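PDB 7D8M: Dye-decolorizing peroxidase from Irpex lacteus, which binds heme b and probably acts as a peroxidase, using hydrogen peroxide to oxidise dyes and other substrates. Local coordinates for residues Y151-A156 and T338-E343; F291-P296 and P318-G323; T83-D88 and N208-A213; L102-S107 and I402-P407. All coordinates share one frame; numbering follows the deposited sequence.

Contact 1. Residues Y151-A156 and T338-E343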
# COMPACT_ATOMS: atom_id res chain seq x y z
N TYR A 151 -17.77 7.89 5.09
CA TYR A 151 -16.89 8.31 4.01
C TYR A 151 -16.99 7.29 2.89
O TYR A 151 -16.90 6.09 3.14
CB TYR A 151 -15.43 8.43 4.49
CG TYR A 151 -14.53 9.08 3.47
CD1 TYR A 151 -14.87 10.29 2.88
CD2 TYR A 151 -13.33 8.49 3.10
CE1 TYR A 151 -14.05 10.89 1.94
CE2 TYR A 151 -12.49 9.08 2.17
CZ TYR A 151 -12.86 10.29 1.59
OH TYR A 151 -12.05 10.88 0.66
N ASP A 152 -17.18 7.77 1.66
CA ASP A 152 -17.44 6.91 0.50
C ASP A 152 -16.50 7.34 -0.62
O ASP A 152 -16.74 8.35 -1.28
CB ASP A 152 -18.91 7.01 0.09
CG ASP A 152 -19.33 5.94 -0.90
OD1 ASP A 152 -18.47 5.44 -1.64
OD2 ASP A 152 -20.54 5.60 -0.94
N LEU A 153 -15.43 6.57 -0.85
CA LEU A 153 -14.37 6.95 -1.77
C LEU A 153 -14.34 6.01 -2.97
O LEU A 153 -14.22 4.79 -2.80
CB LEU A 153 -13.01 6.94 -1.06
CG LEU A 153 -11.83 7.16 -2.00
CD1 LEU A 153 -11.89 8.56 -2.56
CD2 LEU A 153 -10.49 6.94 -1.29
N ASP A 154 -14.46 6.57 -4.17
CA ASP A 154 -14.29 5.81 -5.40
C ASP A 154 -12.86 5.94 -5.91
O ASP A 154 -12.33 7.05 -6.00
CB ASP A 154 -15.26 6.29 -6.48
CG ASP A 154 -16.71 6.00 -6.14
OD1 ASP A 154 -16.98 4.87 -5.69
OD2 ASP A 154 -17.56 6.89 -6.28
N SER A 155 -12.25 4.81 -6.24
CA SER A 155 -10.94 4.79 -6.86
C SER A 155 -11.09 4.05 -8.18
O SER A 155 -12.03 3.26 -8.36
CB SER A 155 -9.91 4.12 -5.96
OG SER A 155 -10.23 2.75 -5.76
N ALA A 156 -10.19 4.34 -9.12
CA ALA A 156 -10.27 3.74 -10.44
C ALA A 156 -8.88 3.64 -11.05
O ALA A 156 -8.04 4.53 -10.86
CB ALA A 156 -11.18 4.55 -11.36
N THR A 338 -5.43 1.41 -5.11
CA THR A 338 -5.89 1.85 -6.42
C THR A 338 -5.81 3.37 -6.51
O THR A 338 -6.22 4.06 -5.56
CB THR A 338 -7.34 1.40 -6.67
OG1 THR A 338 -7.45 -0.01 -6.42
CG2 THR A 338 -7.79 1.70 -8.10
N PRO A 339 -5.31 3.91 -7.62
CA PRO A 339 -5.37 5.37 -7.81
C PRO A 339 -6.80 5.89 -7.70
O PRO A 339 -7.78 5.18 -7.96
CB PRO A 339 -4.81 5.57 -9.23
CG PRO A 339 -4.03 4.35 -9.53
CD PRO A 339 -4.62 3.22 -8.72
N TYR A 340 -6.92 7.15 -7.28
CA TYR A 340 -8.22 7.81 -7.24
C TYR A 340 -8.10 9.18 -7.90
O TYR A 340 -7.01 9.77 -7.95
CB TYR A 340 -8.76 7.95 -5.78
CG TYR A 340 -8.13 9.06 -4.93
CD1 TYR A 340 -8.61 10.38 -4.99
CD2 TYR A 340 -7.09 8.79 -4.06
CE1 TYR A 340 -8.03 11.39 -4.21
CE2 TYR A 340 -6.50 9.80 -3.27
CZ TYR A 340 -6.98 11.09 -3.36
OH TYR A 340 -6.42 12.07 -2.58
N GLY A 341 -9.23 9.67 -8.42
CA GLY A 341 -9.28 10.98 -9.03
C GLY A 341 -9.05 10.95 -10.53
O GLY A 341 -8.51 9.99 -11.10
N PRO A 342 -9.44 12.02 -11.21
CA PRO A 342 -9.31 12.07 -12.66
C PRO A 342 -7.89 12.39 -13.11
O PRO A 342 -6.99 12.68 -12.32
CB PRO A 342 -10.27 13.21 -13.05
CG PRO A 342 -10.18 14.14 -11.90
CD PRO A 342 -9.99 13.28 -10.66
N GLU A 343 -7.70 12.33 -14.42
CA GLU A 343 -6.42 12.66 -15.01
C GLU A 343 -6.12 14.14 -14.83
O GLU A 343 -7.00 14.96 -14.57
CB GLU A 343 -6.41 12.29 -16.49
CG GLU A 343 -6.51 10.79 -16.73
CD GLU A 343 -5.29 10.06 -16.19
OE1 GLU A 343 -4.25 10.08 -16.87
OE2 GLU A 343 -5.38 9.49 -15.08
O HOH W 1 -11.43 7.80 -8.63
O HOH W 2 -8.05 7.22 -10.56

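Contact 2. Residues F291-P296 and P318-G323. With HEM (protoporphyrin IX containing Fe), chain B.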
# COMPACT_ATOMS: atom_id res chain seq x y z
N PHE A 291 16.35 -8.32 -9.40
CA PHE A 291 17.48 -7.49 -9.00
C PHE A 291 17.53 -7.45 -7.48
O PHE A 291 16.52 -7.67 -6.80
CB PHE A 291 17.37 -6.07 -9.57
CG PHE A 291 16.17 -5.30 -9.07
CD1 PHE A 291 16.27 -4.45 -7.98
CD2 PHE A 291 14.94 -5.42 -9.71
CE1 PHE A 291 15.16 -3.74 -7.53
CE2 PHE A 291 13.83 -4.71 -9.27
CZ PHE A 291 13.94 -3.87 -8.19
N ASN A 292 18.73 -7.16 -6.95
CA ASN A 292 18.90 -7.05 -5.51
C ASN A 292 19.92 -5.98 -5.14
O ASN A 292 20.41 -5.96 -4.00
CB ASN A 292 19.28 -8.41 -4.89
CG ASN A 292 20.61 -8.95 -5.42
OD1 ASN A 292 21.39 -8.24 -6.03
ND2 ASN A 292 20.86 -10.23 -5.16
N TYR A 293 20.27 -5.10 -6.09
CA TYR A 293 21.20 -3.99 -5.95
C TYR A 293 22.66 -4.44 -5.94
O TYR A 293 23.55 -3.58 -5.96
CB TYR A 293 20.88 -3.15 -4.71
CG TYR A 293 19.44 -2.67 -4.74
CD1 TYR A 293 19.00 -1.81 -5.74
CD2 TYR A 293 18.52 -3.11 -3.79
CE1 TYR A 293 17.67 -1.39 -5.79
CE2 TYR A 293 17.18 -2.69 -3.83
CZ TYR A 293 16.77 -1.82 -4.83
OH TYR A 293 15.47 -1.38 -4.90
N SER A 294 22.92 -5.75 -5.92
CA SER A 294 24.31 -6.22 -6.03
C SER A 294 24.74 -6.27 -7.49
O SER A 294 23.93 -6.48 -8.40
CB SER A 294 24.47 -7.60 -5.39
OG SER A 294 24.29 -7.54 -3.99
N HIS A 295 26.05 -6.08 -7.72
CA HIS A 295 26.63 -6.08 -9.05
C HIS A 295 28.10 -6.46 -8.93
O HIS A 295 28.76 -6.03 -7.98
CB HIS A 295 26.52 -4.71 -9.74
CG HIS A 295 25.11 -4.26 -9.99
ND1 HIS A 295 24.37 -4.70 -11.08
CD2 HIS A 295 24.30 -3.43 -9.30
CE1 HIS A 295 23.17 -4.16 -11.03
NE2 HIS A 295 23.10 -3.38 -9.97
N PRO A 296 28.62 -7.26 -9.86
CA PRO A 296 30.07 -7.52 -9.88
C PRO A 296 30.85 -6.22 -9.81
O PRO A 296 30.54 -5.26 -10.51
CB PRO A 296 30.29 -8.25 -11.21
CG PRO A 296 29.02 -8.00 -12.02
CD PRO A 296 27.93 -7.89 -11.00
N PRO A 318 14.59 -2.82 1.40
CA PRO A 318 16.06 -2.84 1.29
C PRO A 318 16.57 -4.26 1.04
O PRO A 318 17.08 -4.95 1.93
CB PRO A 318 16.50 -2.28 2.65
CG PRO A 318 15.40 -2.63 3.59
CD PRO A 318 14.13 -2.67 2.79
N ARG A 319 16.40 -4.69 -0.21
CA ARG A 319 16.74 -6.06 -0.58
C ARG A 319 18.19 -6.40 -0.25
O ARG A 319 18.49 -7.55 0.10
CB ARG A 319 16.49 -6.29 -2.08
CG ARG A 319 15.10 -5.94 -2.55
CD ARG A 319 15.01 -5.94 -4.07
NE ARG A 319 13.67 -5.54 -4.51
CZ ARG A 319 13.09 -5.95 -5.63
NH1 ARG A 319 13.73 -6.79 -6.44
NH2 ARG A 319 11.87 -5.53 -5.93
N ASP A 320 19.09 -5.42 -0.34
CA ASP A 320 20.51 -5.72 -0.14
C ASP A 320 20.82 -5.96 1.34
O ASP A 320 21.61 -6.85 1.67
CB ASP A 320 21.37 -4.59 -0.72
CG ASP A 320 21.07 -3.24 -0.10
OD1 ASP A 320 19.91 -3.01 0.33
OD2 ASP A 320 21.99 -2.40 -0.07
N LEU A 321 20.20 -5.19 2.23
CA LEU A 321 20.40 -5.42 3.66
C LEU A 321 19.89 -6.80 4.06
O LEU A 321 20.59 -7.55 4.77
CB LEU A 321 19.69 -4.34 4.47
CG LEU A 321 20.02 -2.86 4.26
CD1 LEU A 321 19.62 -2.09 5.49
CD2 LEU A 321 21.50 -2.61 3.91
N GLU A 322 18.69 -7.16 3.61
CA GLU A 322 18.13 -8.48 3.91
C GLU A 322 18.97 -9.57 3.27
O GLU A 322 19.26 -10.60 3.90
CB GLU A 322 16.68 -8.57 3.43
CG GLU A 322 15.96 -9.90 3.79
CD GLU A 322 14.51 -9.96 3.30
OE1 GLU A 322 13.93 -8.92 2.93
OE2 GLU A 322 13.94 -11.08 3.29
N GLY A 323 19.40 -9.35 2.02
CA GLY A 323 20.17 -10.36 1.32
C GLY A 323 21.52 -10.61 1.96
O GLY A 323 22.07 -11.70 1.84
CHA HEM B . 6.77 0.38 -4.64
CHB HEM B . 4.61 4.57 -5.78
CHC HEM B . 3.11 5.01 -1.18
CHD HEM B . 5.69 1.09 0.05
C1A HEM B . 6.31 1.45 -5.36
C2A HEM B . 6.45 1.65 -6.79
C3A HEM B . 5.83 2.81 -7.11
C4A HEM B . 5.29 3.37 -5.89
CMA HEM B . 5.70 3.47 -8.49
CAA HEM B . 7.17 0.67 -7.76
CBA HEM B . 6.19 -0.38 -8.28
CGA HEM B . 6.34 -1.70 -7.55
O1A HEM B . 7.49 -2.07 -7.19
O2A HEM B . 5.31 -2.40 -7.34
C1B HEM B . 3.99 5.02 -4.64
C2B HEM B . 3.13 6.18 -4.58
C3B HEM B . 2.73 6.30 -3.30
C4B HEM B . 3.31 5.22 -2.53
CMB HEM B . 2.81 7.08 -5.80
CAB HEM B . 1.77 7.35 -2.66
CBB HEM B . 0.91 8.08 -3.37
C1C HEM B . 3.73 4.03 -0.42
C2C HEM B . 3.69 3.90 1.03
C3C HEM B . 4.40 2.81 1.37
C4C HEM B . 4.93 2.23 0.14
CMC HEM B . 2.91 4.87 1.95
CAC HEM B . 4.70 2.21 2.77
CBC HEM B . 4.67 2.94 3.90
C1D HEM B . 6.10 0.49 -1.13
C2D HEM B . 6.67 -0.84 -1.28
C3D HEM B . 6.97 -1.03 -2.57
C4D HEM B . 6.60 0.18 -3.29
CMD HEM B . 6.90 -1.87 -0.17
CAD HEM B . 7.60 -2.30 -3.17
CBD HEM B . 9.12 -2.16 -3.10
CGD HEM B . 9.82 -3.42 -3.58
O1D HEM B . 10.85 -3.29 -4.28
O2D HEM B . 9.34 -4.55 -3.27
NA HEM B . 5.61 2.52 -4.85
NB HEM B . 4.08 4.46 -3.38
NC HEM B . 4.51 3.01 -0.91
ND HEM B . 6.06 1.08 -2.38
FE HEM B . 5.19 2.87 -2.84
O HOH W 3 13.57 -2.86 -3.48

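Contact 3. Residues T83-D88 and N208-A213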
# COMPACT_ATOMS: atom_id res chain seq x y z
N THR A 83 -13.49 -8.71 21.83
CA THR A 83 -12.29 -8.30 22.55
C THR A 83 -11.12 -8.16 21.58
O THR A 83 -10.90 -9.03 20.74
CB THR A 83 -11.96 -9.30 23.66
OG1 THR A 83 -13.11 -9.48 24.50
CG2 THR A 83 -10.82 -8.77 24.51
N ASP A 84 -10.40 -7.05 21.68
CA ASP A 84 -9.19 -6.88 20.88
C ASP A 84 -8.04 -7.55 21.62
O ASP A 84 -7.35 -6.93 22.43
CB ASP A 84 -8.92 -5.40 20.61
CG ASP A 84 -7.65 -5.17 19.80
OD1 ASP A 84 -6.94 -6.15 19.48
OD2 ASP A 84 -7.38 -3.99 19.47
N ASP A 85 -7.83 -8.83 21.35
CA ASP A 85 -6.70 -9.57 21.89
C ASP A 85 -5.70 -9.94 20.80
O ASP A 85 -5.01 -10.95 20.90
CB ASP A 85 -7.17 -10.82 22.65
CG ASP A 85 -8.17 -11.67 21.86
OD1 ASP A 85 -8.39 -11.40 20.66
OD2 ASP A 85 -8.73 -12.62 22.45
N LEU A 86 -5.61 -9.11 19.75
CA LEU A 86 -4.72 -9.42 18.64
C LEU A 86 -3.26 -9.08 18.94
O LEU A 86 -2.37 -9.60 18.26
CB LEU A 86 -5.19 -8.69 17.38
CG LEU A 86 -6.40 -9.26 16.62
CD1 LEU A 86 -7.02 -8.22 15.70
CD2 LEU A 86 -5.98 -10.47 15.81
N GLN A 87 -3.00 -8.24 19.94
CA GLN A 87 -1.65 -7.84 20.36
C GLN A 87 -0.93 -6.98 19.32
O GLN A 87 0.30 -6.99 19.24
CB GLN A 87 -0.78 -9.05 20.71
CG GLN A 87 -1.28 -9.86 21.90
CD GLN A 87 -0.36 -11.01 22.25
OE1 GLN A 87 -0.81 -12.14 22.46
NE2 GLN A 87 0.94 -10.73 22.32
N ASP A 88 -1.68 -6.23 18.52
CA ASP A 88 -1.11 -5.27 17.59
C ASP A 88 -1.32 -3.89 18.18
O ASP A 88 -2.44 -3.38 18.20
CB ASP A 88 -1.74 -5.40 16.20
CG ASP A 88 -0.95 -4.68 15.12
OD1 ASP A 88 -0.92 -3.42 15.16
OD2 ASP A 88 -0.36 -5.36 14.25
N ASN A 208 1.67 -15.85 20.40
CA ASN A 208 0.53 -15.85 21.30
C ASN A 208 -0.81 -15.61 20.59
O ASN A 208 -1.80 -15.31 21.28
CB ASN A 208 0.75 -14.77 22.36
CG ASN A 208 0.22 -15.16 23.72
OD1 ASN A 208 -0.35 -16.24 23.88
ND2 ASN A 208 0.41 -14.28 24.71
N ARG A 209 -0.89 -15.72 19.27
CA ARG A 209 -2.02 -15.14 18.54
C ARG A 209 -3.29 -15.96 18.76
O ARG A 209 -3.25 -17.20 18.68
CB ARG A 209 -1.69 -15.04 17.05
CG ARG A 209 -2.70 -14.22 16.23
CD ARG A 209 -2.37 -12.72 16.19
NE ARG A 209 -1.20 -12.42 15.36
CZ ARG A 209 -0.76 -11.19 15.11
NH1 ARG A 209 -1.38 -10.13 15.62
NH2 ARG A 209 0.31 -11.02 14.35
N PRO A 210 -4.43 -15.31 19.03
CA PRO A 210 -5.68 -16.04 19.27
C PRO A 210 -6.12 -16.88 18.07
O PRO A 210 -5.86 -16.54 16.91
CB PRO A 210 -6.70 -14.93 19.55
CG PRO A 210 -5.92 -13.77 19.96
CD PRO A 210 -4.56 -13.87 19.30
N SER A 211 -6.83 -17.97 18.37
CA SER A 211 -7.18 -18.94 17.34
C SER A 211 -8.16 -18.37 16.33
O SER A 211 -8.05 -18.66 15.13
CB SER A 211 -7.77 -20.20 17.99
OG SER A 211 -6.98 -20.64 19.08
N TRP A 212 -9.14 -17.60 16.79
CA TRP A 212 -10.16 -17.06 15.89
C TRP A 212 -9.56 -16.15 14.82
O TRP A 212 -10.15 -15.96 13.76
CB TRP A 212 -11.22 -16.29 16.68
CG TRP A 212 -10.69 -15.01 17.23
CD1 TRP A 212 -10.15 -14.81 18.47
CD2 TRP A 212 -10.62 -13.75 16.55
NE1 TRP A 212 -9.77 -13.50 18.61
CE2 TRP A 212 -10.04 -12.83 17.44
CE3 TRP A 212 -10.99 -13.31 15.27
CZ2 TRP A 212 -9.82 -11.49 17.10
CZ3 TRP A 212 -10.77 -11.99 14.94
CH2 TRP A 212 -10.19 -11.09 15.84
N ALA A 213 -8.40 -15.55 15.11
CA ALA A 213 -7.75 -14.63 14.18
C ALA A 213 -7.03 -15.34 13.04
O ALA A 213 -6.49 -14.65 12.16
CB ALA A 213 -6.76 -13.75 14.94
O HOH W 4 0.22 -7.82 14.93

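Contact 4. Residues L102-S107 and I402-P407. With HEM (protoporphyrin IX containing Fe), chain B.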
# COMPACT_ATOMS: atom_id res chain seq x y z
N LEU A 102 3.82 8.55 12.11
CA LEU A 102 3.91 8.50 10.66
C LEU A 102 4.45 9.80 10.06
O LEU A 102 4.76 9.84 8.86
CB LEU A 102 2.53 8.17 10.04
CG LEU A 102 1.79 6.95 10.60
CD1 LEU A 102 0.49 6.66 9.85
CD2 LEU A 102 2.69 5.72 10.61
N GLY A 103 4.58 10.84 10.87
CA GLY A 103 4.95 12.14 10.36
C GLY A 103 3.80 12.93 9.79
O GLY A 103 4.03 13.91 9.07
N ASP A 104 2.57 12.54 10.10
CA ASP A 104 1.39 13.21 9.57
C ASP A 104 1.11 14.50 10.33
O ASP A 104 1.32 14.61 11.54
CB ASP A 104 0.16 12.30 9.68
CG ASP A 104 -0.01 11.38 8.49
OD1 ASP A 104 0.95 11.23 7.71
OD2 ASP A 104 -1.12 10.82 8.33
N ASP A 105 0.59 15.47 9.59
CA ASP A 105 -0.01 16.68 10.14
C ASP A 105 -1.51 16.52 9.92
O ASP A 105 -1.98 16.62 8.78
CB ASP A 105 0.58 17.91 9.45
CG ASP A 105 -0.18 19.19 9.75
OD1 ASP A 105 -1.02 19.21 10.67
OD2 ASP A 105 0.09 20.19 9.05
N THR A 106 -2.26 16.24 10.99
CA THR A 106 -3.67 15.88 10.83
C THR A 106 -4.53 17.02 10.32
O THR A 106 -5.70 16.80 10.01
CB THR A 106 -4.25 15.35 12.14
OG1 THR A 106 -4.05 16.31 13.19
CG2 THR A 106 -3.56 14.03 12.53
N SER A 107 -3.98 18.23 10.19
CA SER A 107 -4.75 19.31 9.59
C SER A 107 -5.10 19.02 8.13
O SER A 107 -6.01 19.66 7.59
CB SER A 107 -3.99 20.64 9.69
OG SER A 107 -2.84 20.66 8.87
N ILE A 402 7.72 9.37 -0.34
CA ILE A 402 6.80 9.32 0.79
C ILE A 402 7.41 9.82 2.09
O ILE A 402 6.68 9.89 3.09
CB ILE A 402 6.25 7.89 0.99
CG1 ILE A 402 7.38 6.91 1.30
CG2 ILE A 402 5.42 7.47 -0.23
CD1 ILE A 402 6.93 5.62 2.02
N GLY A 403 8.69 10.17 2.14
CA GLY A 403 9.29 10.55 3.41
C GLY A 403 8.67 11.81 3.98
O GLY A 403 8.42 12.78 3.26
N GLN A 404 8.41 11.80 5.28
CA GLN A 404 7.85 12.97 5.97
C GLN A 404 8.45 13.06 7.36
O GLN A 404 9.26 12.23 7.77
CB GLN A 404 6.32 12.91 6.15
CG GLN A 404 5.50 12.11 5.20
CD GLN A 404 4.02 12.22 5.58
OE1 GLN A 404 3.27 12.99 4.96
NE2 GLN A 404 3.60 11.48 6.59
N GLY A 405 7.92 14.02 8.14
CA GLY A 405 8.21 14.14 9.55
C GLY A 405 9.39 15.03 9.87
O GLY A 405 9.53 15.47 11.02
N SER A 406 10.25 15.31 8.88
CA SER A 406 11.44 16.14 9.02
C SER A 406 11.52 17.05 7.80
O SER A 406 10.68 16.93 6.90
CB SER A 406 12.72 15.29 9.11
OG SER A 406 12.57 14.10 9.86
N PRO A 407 12.49 17.97 7.73
CA PRO A 407 12.78 18.63 6.45
C PRO A 407 13.09 17.60 5.37
O PRO A 407 13.88 16.68 5.58
CB PRO A 407 14.01 19.51 6.76
CG PRO A 407 14.52 19.01 8.06
CD PRO A 407 13.33 18.52 8.81
CHA HEM B . 6.77 0.38 -4.64
CHB HEM B . 4.61 4.57 -5.78
CHC HEM B . 3.11 5.01 -1.18
CHD HEM B . 5.69 1.09 0.05
C1A HEM B . 6.31 1.45 -5.36
C2A HEM B . 6.45 1.65 -6.79
C3A HEM B . 5.83 2.81 -7.11
C4A HEM B . 5.29 3.37 -5.89
CMA HEM B . 5.70 3.47 -8.49
CAA HEM B . 7.17 0.67 -7.76
CBA HEM B . 6.19 -0.38 -8.28
CGA HEM B . 6.34 -1.70 -7.55
O1A HEM B . 7.49 -2.07 -7.19
O2A HEM B . 5.31 -2.40 -7.34
C1B HEM B . 3.99 5.02 -4.64
C2B HEM B . 3.13 6.18 -4.58
C3B HEM B . 2.73 6.30 -3.30
C4B HEM B . 3.31 5.22 -2.53
CMB HEM B . 2.81 7.08 -5.80
CAB HEM B . 1.77 7.35 -2.66
CBB HEM B . 0.91 8.08 -3.37
C1C HEM B . 3.73 4.03 -0.42
C2C HEM B . 3.69 3.90 1.03
C3C HEM B . 4.40 2.81 1.37
C4C HEM B . 4.93 2.23 0.14
CMC HEM B . 2.91 4.87 1.95
CAC HEM B . 4.70 2.21 2.77
CBC HEM B . 4.67 2.94 3.90
C1D HEM B . 6.10 0.49 -1.13
C2D HEM B . 6.67 -0.84 -1.28
C3D HEM B . 6.97 -1.03 -2.57
C4D HEM B . 6.60 0.18 -3.29
CMD HEM B . 6.90 -1.87 -0.17
CAD HEM B . 7.60 -2.30 -3.17
CBD HEM B . 9.12 -2.16 -3.10
CGD HEM B . 9.82 -3.42 -3.58
O1D HEM B . 10.85 -3.29 -4.28
O2D HEM B . 9.34 -4.55 -3.27
NA HEM B . 5.61 2.52 -4.85
NB HEM B . 4.08 4.46 -3.38
NC HEM B . 4.51 3.01 -0.91
ND HEM B . 6.06 1.08 -2.38
FE HEM B . 5.19 2.87 -2.84

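Contact 1. Residues Y151-A156 and T338-E343
The ring of Tyr340 is met obliquely by the methyl end of Leu153, CD1 to CD1 of Tyr340 at 4.5 Å, a loose apolar touch. Beyond the two segments the Tyr340 side chain lies on Lys225, while its OH is hydrogen-bonded to Asp357 and Lys223, so a tyrosine serves here with an apolar flank and a polar tip. CG of Tyr340 lies between the backbone N and the carbonyl carbon (chi1 78°), and the ring leads away from strand 147-156; CB itself, set by the backbone, lies 3.7 Å from Asp154 O. The backbone bond across the contact runs from Ala156 N to Pro339 O at 2.8 Å, with an N-H...O angle of 143°. Pro339 has no N-H to give, which suits a place where its carbonyl does the bonding.

Ser155 and Thr338 pack closely, Ser155 OG lying 3.3 Å from Thr338 CB. Both hydroxyls find their partners on Glu25, Ser155 OG at its carbonyl and Thr338 OG1 at its carboxylate. The Thr338 methyl CG2 packs against the same strand, 3.5 Å from Ser155 OG and 3.7 Å from Ala156 C. Two waters widen the join: one spans Asp154 O and Gly341 N, the other donates to Ala156 O at 2.7 Å and also to Gly341 O. Gly341 has a positive phi that would press a CB against the preceding carbonyl, hence glycine.

The strand axes meet at 114°, far from sheet pairing. Strands 147-156 and 334-340 are edge strands of two four-stranded antiparallel sheets, each in the order 2-3-1-4, the ferredoxin-like pair of the DyP alpha+beta barrel fold.

Contact 2. Residues F291-P296 and P318-G323
Arg319 lies with its guanidinium flat on the ring of Phe291, a cation-pi stack on the propionate side of the heme pocket, where Arg319 is one of the heme-binding residues. The two planes are 11° apart and their centres 3.8 Å; NH1 stands 3.3 Å above the plane of the Phe291 ring, over its centre. An arginine suits the place because its flat group can stack through a face and still give hydrogen bonds at its edges. A phenylalanine offers that face a broad, apolar support.

The hydrogen bonds use the guanidinium rim. Arg319 NH1 gives one to Phe291 O at 2.9 Å, so the same residue supports the group and holds it from turning. Arg319 NH2 reaches heme O1D at 3.0 Å, nearly straight at 164°, and also bonds Asn289. The charge is likely to help balance that of the propionate, which Arg319 meets from the first turn of helix 319-323. Its chain runs extended from CG to NE, and this length carries the group out to the heme.

Van der Waals contacts complete the join: Tyr293 CE2 rests 3.9 Å from Arg319 CD, and the carbonyl O of Asn292 lies 3.7 Å from Asp320 CB; the carboxylate of Asp320 is engaged by Lys390 and Arg314. The loop itself is shaped by an Asx turn, Asn292 OD1 accepting from Ser294 N.

A water links the ring and the arginine: it is 2.8 Å from Tyr293 OH and takes a weak hydrogen bond from Arg319 NE.

Contact 3. Residues T83-D88 and N208-A213
Asp85 OD1 accepts the indole N-H of Trp212, NE1 to OD1 at 3.2 Å and 155°, on its syn lone pair and in the plane of the ring. The carboxylate is nearly coplanar with the indole. An alanine at Asp85 would probably leave Trp212 NE1 without this acceptor and open a gap beside Pro210 CG, which lies 3.5 Å from Asp85 OD1. Pro210 CG also presses on Asp85 O at 3.1 Å.

Leu86 supplies the apolar part: its CG lies 4.1 Å from Trp212 CZ2, and its CD2 packs tightly on Ala213 CB at 3.5 Å, a close approach that the small methyl of Ala213 suits. Its carbonyl takes a weak bond from Arg209 NH1 (125°).

Further out, Asp84 OD1 accepts from Leu86 N in an Asx turn, fixing the bend. The Arg209 chain is folded at chi2 and chi3 and its NE is salt-bridged to Asp204; a water joins its NH1 to Asp88 OD2. Trp212 has a cation-pi partner in Lys447.

This is loop-to-loop packing away from the heme. It joins the turn before helix 89-93, where Asp88 is the N-cap, to the approach to strand 217-226 of the second sheet.

Contact 4. Residues L102-S107 and I402-P407
A Schellman motif, closing helix 95-102 at Gly103, is met by Gln404 and Gly405 from a loop that also lines the heme pocket. Gly103 CA and Gly405 CA stand 3.9 Å apart, and a CB on Gly103 would come within 3.0 Å of Gly405 N. Both residues also have positive phi angles that would jam a CB against the preceding carbonyl, so glycine is called for twice.

The amide of Gln404 supplies the polar bonds. Its NE2 gives one hydrogen bond to Asp104 OD1 at 2.9 Å, almost straight at 166° and nearly along the C-O bond direction, with the carboxylate turned almost square to the amide. The second goes to Leu102 O at 3.0 Å, the nitrogen standing 43° out of that carbonyl plane. The extended chain beyond CG gives the amide its reach. Leu102 O is shared with Asn382, whose OD1 in turn holds Gln404 N. A leucine in place of Gln404 has no side-chain N-H to give, and Leu102 O and Asp104 OD1 would probably each lose a donor, weakening the tie between the helix end and the 402-407 loop.

Two residues before Gln404, Ile402 CG2 touches heme CHC at 3.5 Å, a branched apolar side chain against the macrocycle, and Ile402 also packs on the axial His312.

Asp104 OD2 is salt-bridged to Arg222, so the carboxylate is likely to be ionised and a strong acceptor; an amide N-H pair, neutral and two-pronged, can serve it and the helix-end carbonyl at once.

From the N terminus, the 83-88 loop comes first and finds its mate at 208-213, closing contact 3 after contact 4 has opened at 102-107 and contact 1 at 151-156. Contact 3 therefore crosses both. Contact 2 opens and closes locally, between 291-296 and 318-323, within the longer loop of contact 1, which closes at 338-343. That loop lies in turn within contact 4, completed last at 402-407. Contacts 1, 3 and 4 each tie a segment of the first 160 residues, which hold the first sheet, to later parts: contact 1 to the second sheet, contact 3 to the loop before strand 217-226, contact 4 to a loop lining the heme pocket. Contacts 2 and 4 both touch the heme.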